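Local coordinates for exopolysaccharide biosynthesis protein (Pantoea stewartii subsp. stewartii DC283, PDB 6TGF), which probably hydrolyses exopolysaccharide, modifying the glycan of the bacterial biofilm through a trimeric parallel beta-helix resembling bacteriophage tailspikes, at residues D462-E467 with S491-S496. Residues are numbered along the deposited sequence; the frame is centred on the assembly and turned at random.
Sequences DALSLE and SWIDNS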
ATOM      1  N   ASP B 462       3.767   0.637 -11.480  1.00 23.63           N
ATOM      2  CA  ASP B 462       5.046   0.637 -10.719  1.00 23.88           C
ATOM      3  C   ASP B 462       5.513  -0.809 -10.523  1.00 24.17           C
ATOM      4  O   ASP B 462       4.700  -1.631 -10.054  1.00 24.09           O
ATOM      5  CB  ASP B 462       4.899   1.310  -9.354  1.00 23.92           C
ATOM      6  CG  ASP B 462       4.670   2.808  -9.414  1.00 23.96           C
ATOM      7  OD1 ASP B 462       5.128   3.443 -10.390  1.00 23.87           O
ATOM      8  OD2 ASP B 462       4.035   3.331  -8.479  1.00 24.12           O
ATOM      9  N   ALA B 463       6.774  -1.089 -10.864  1.00 24.58           N
ATOM     10  CA  ALA B 463       7.489  -2.353 -10.573  1.00 25.03           C
ATOM     11  C   ALA B 463       6.737  -3.547 -11.176  1.00 25.39           C
ATOM     12  O   ALA B 463       6.544  -4.552 -10.462  1.00 25.40           O
ATOM     13  CB  ALA B 463       7.669  -2.500  -9.081  1.00 25.08           C
ATOM     14  N   LEU B 464       6.325  -3.441 -12.443  1.00 25.87           N
ATOM     15  CA  LEU B 464       5.842  -4.600 -13.241  1.00 26.38           C
ATOM     16  C   LEU B 464       7.063  -5.281 -13.866  1.00 27.14           C
ATOM     17  O   LEU B 464       7.910  -4.568 -14.438  1.00 27.15           O
ATOM     18  CB  LEU B 464       4.847  -4.137 -14.313  1.00 26.20           C
ATOM     19  CG  LEU B 464       4.214  -5.250 -15.152  1.00 26.22           C
ATOM     20  CD1 LEU B 464       3.371  -6.181 -14.292  1.00 26.17           C
ATOM     21  CD2 LEU B 464       3.375  -4.671 -16.280  1.00 26.16           C
ATOM     22  N   SER B 465       7.158  -6.605 -13.725  1.00 28.08           N
ATOM     23  CA  SER B 465       8.222  -7.452 -14.321  1.00 28.97           C
ATOM     24  C   SER B 465       7.587  -8.478 -15.261  1.00 29.64           C
ATOM     25  O   SER B 465       6.764  -9.280 -14.786  1.00 29.67           O
ATOM     26  CB  SER B 465       9.045  -8.122 -13.253  1.00 29.21           C
ATOM     27  OG  SER B 465       9.732  -7.158 -12.468  1.00 29.30           O
ATOM     28  N   LEU B 466       7.935  -8.420 -16.548  1.00 30.59           N
ATOM     29  CA  LEU B 466       7.634  -9.471 -17.556  1.00 31.53           C
ATOM     30  C   LEU B 466       8.957 -10.145 -17.938  1.00 32.55           C
ATOM     31  O   LEU B 466       9.852  -9.435 -18.430  1.00 32.36           O
ATOM     32  CB  LEU B 466       6.955  -8.835 -18.773  1.00 31.52           C
ATOM     33  CG  LEU B 466       5.712  -7.995 -18.478  1.00 31.26           C
ATOM     34  CD1 LEU B 466       5.296  -7.197 -19.703  1.00 31.26           C
ATOM     35  CD2 LEU B 466       4.563  -8.868 -17.999  1.00 31.31           C
ATOM     36  N   GLU B 467       9.084 -11.451 -17.681  1.00 33.90           N
ATOM     37  CA  GLU B 467      10.314 -12.244 -17.952  1.00 35.15           C
ATOM     38  C   GLU B 467       9.948 -13.500 -18.750  1.00 35.72           C
ATOM     39  O   GLU B 467       9.098 -14.273 -18.276  1.00 35.72           O
ATOM     40  CB  GLU B 467      11.014 -12.620 -16.645  1.00 35.86           C
ATOM     41  CG  GLU B 467      11.551 -11.424 -15.874  1.00 36.11           C
ATOM     42  CD  GLU B 467      12.615 -11.755 -14.839  1.00 36.89           C
ATOM     43  OE1 GLU B 467      13.277 -10.812 -14.352  1.00 37.08           O
ATOM     44  OE2 GLU B 467      12.779 -12.954 -14.516  1.00 37.49           O
ATOM     45  N   SER B 491      10.522 -10.366 -23.449  1.00 35.29           N
ATOM     46  CA  SER B 491       9.212  -9.852 -22.969  1.00 35.05           C
ATOM     47  C   SER B 491       9.135  -8.355 -23.282  1.00 34.96           C
ATOM     48  O   SER B 491      10.187  -7.693 -23.214  1.00 34.97           O
ATOM     49  CB  SER B 491       9.031 -10.107 -21.498  1.00 34.87           C
ATOM     50  OG  SER B 491       9.256 -11.473 -21.185  1.00 35.20           O
ATOM     51  N   TRP B 492       7.950  -7.840 -23.621  1.00 35.01           N
ATOM     52  CA  TRP B 492       7.741  -6.385 -23.859  1.00 34.96           C
ATOM     53  C   TRP B 492       6.263  -6.003 -23.720  1.00 34.92           C
ATOM     54  O   TRP B 492       5.412  -6.905 -23.608  1.00 34.82           O
ATOM     55  CB  TRP B 492       8.323  -5.958 -25.215  1.00 35.13           C
ATOM     56  CG  TRP B 492       7.731  -6.631 -26.417  1.00 35.48           C
ATOM     57  CD1 TRP B 492       7.813  -7.952 -26.752  1.00 35.77           C
ATOM     58  CD2 TRP B 492       7.003  -5.994 -27.483  1.00 35.55           C
ATOM     59  NE1 TRP B 492       7.167  -8.185 -27.937  1.00 35.97           N
ATOM     60  CE2 TRP B 492       6.662  -7.003 -28.410  1.00 35.90           C
ATOM     61  CE3 TRP B 492       6.593  -4.679 -27.736  1.00 35.35           C
ATOM     62  CZ2 TRP B 492       5.932  -6.732 -29.568  1.00 36.09           C
ATOM     63  CZ3 TRP B 492       5.873  -4.413 -28.881  1.00 35.42           C
ATOM     64  CH2 TRP B 492       5.548  -5.427 -29.782  1.00 35.79           C
ATOM     65  N   ILE B 493       5.998  -4.693 -23.691  1.00 34.94           N
ATOM     66  CA  ILE B 493       4.637  -4.086 -23.640  1.00 34.95           C
ATOM     67  C   ILE B 493       4.392  -3.379 -24.975  1.00 35.30           C
ATOM     68  O   ILE B 493       5.138  -2.429 -25.283  1.00 35.31           O
ATOM     69  CB  ILE B 493       4.506  -3.121 -22.443  1.00 34.58           C
ATOM     70  CG1 ILE B 493       4.827  -3.813 -21.114  1.00 34.44           C
ATOM     71  CG2 ILE B 493       3.129  -2.474 -22.422  1.00 34.50           C
ATOM     72  CD1 ILE B 493       5.062  -2.862 -19.963  1.00 34.17           C
ATOM     73  N   ASP B 494       3.399  -3.843 -25.739  1.00 35.91           N
ATOM     74  CA  ASP B 494       2.969  -3.229 -27.022  1.00 36.40           C
ATOM     75  C   ASP B 494       1.992  -2.091 -26.700  1.00 36.64           C
ATOM     76  O   ASP B 494       0.804  -2.383 -26.467  1.00 36.73           O
ATOM     77  CB  ASP B 494       2.364  -4.279 -27.957  1.00 36.66           C
ATOM     78  CG  ASP B 494       2.108  -3.781 -29.369  1.00 36.86           C
ATOM     79  OD1 ASP B 494       2.151  -2.557 -29.581  1.00 36.70           O
ATOM     80  OD2 ASP B 494       1.867  -4.628 -30.247  1.00 37.43           O
ATOM     81  N   ASN B 495       2.487  -0.849 -26.681  1.00 37.13           N
ATOM     82  CA  ASN B 495       1.694   0.376 -26.388  1.00 37.51           C
ATOM     83  C   ASN B 495       1.458   1.145 -27.694  1.00 38.30           C
ATOM     84  O   ASN B 495       1.422   2.390 -27.652  1.00 38.07           O
ATOM     85  CB  ASN B 495       2.383   1.235 -25.322  1.00 37.19           C
ATOM     86  CG  ASN B 495       1.487   2.294 -24.713  1.00 37.06           C
ATOM     87  OD1 ASN B 495       1.977   3.263 -24.140  1.00 37.01           O
ATOM     88  ND2 ASN B 495       0.178   2.127 -24.825  1.00 37.02           N
ATOM     89  N   SER B 496       1.284   0.424 -28.808  1.00 39.66           N
ATOM     90  CA  SER B 496       1.095   0.982 -30.175  1.00 40.83           C
ATOM     91  C   SER B 496      -0.369   1.395 -30.367  1.00 41.83           C
ATOM     92  O   SER B 496      -1.131   1.339 -29.383  1.00 41.99           O
ATOM     93  CB  SER B 496       1.540  -0.007 -31.226  1.00 41.23           C
ATOM     94  OG  SER B 496       0.660  -1.120 -31.284  1.00 41.54           O
TER
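Ser491 covers one face of the flat peptide between Leu466 and Glu467, with CB above the carbonyl group, 3.2 Å from Leu466 O, and OG beyond it over the same face, 3.2 Å from Glu467 C. Serine is small enough to lie over a peptide while its hydroxyl still reaches Cys469 N and Gln488 O, its hydrogen-bond partners. The Trp492 side chain leaves the backbone away from strand 464-467 and packs on Pro472, a partner that suits an exposed indole; the backbone meets the strand, Trp492 O lying 3.9 Å from Leu466 CD1. The carboxylate of Asp494, short enough to reach back to the N-H two residues on, closes an Asx turn: OD1 takes both the backbone N and the OG (2.7 Å) of Ser496, which approach from the same face.

Deeper in, the contact is apolar. CG of Leu466 stands anti to its carbonyl carbon (chi1 -54°), and CD1 reaches CG1 of Ile493 at 3.7 Å, the side chains crossing at about a right angle. Beta-branched Ile493 suits a strand and offers CD1 to Leu464 CD2, a looser touch at 4.4 Å. Alternation directs both leucines inward, as fits a beta-helix interior.

Leu473, on the strand 473-474 that pairs in parallel with 493-494, also touches both leucines. Strand 458-467 runs parallel between 443-446 and 479-488 in successive coils, while Ala463 and Ser465 pack against Leu439 and Gln437 of the second subunit.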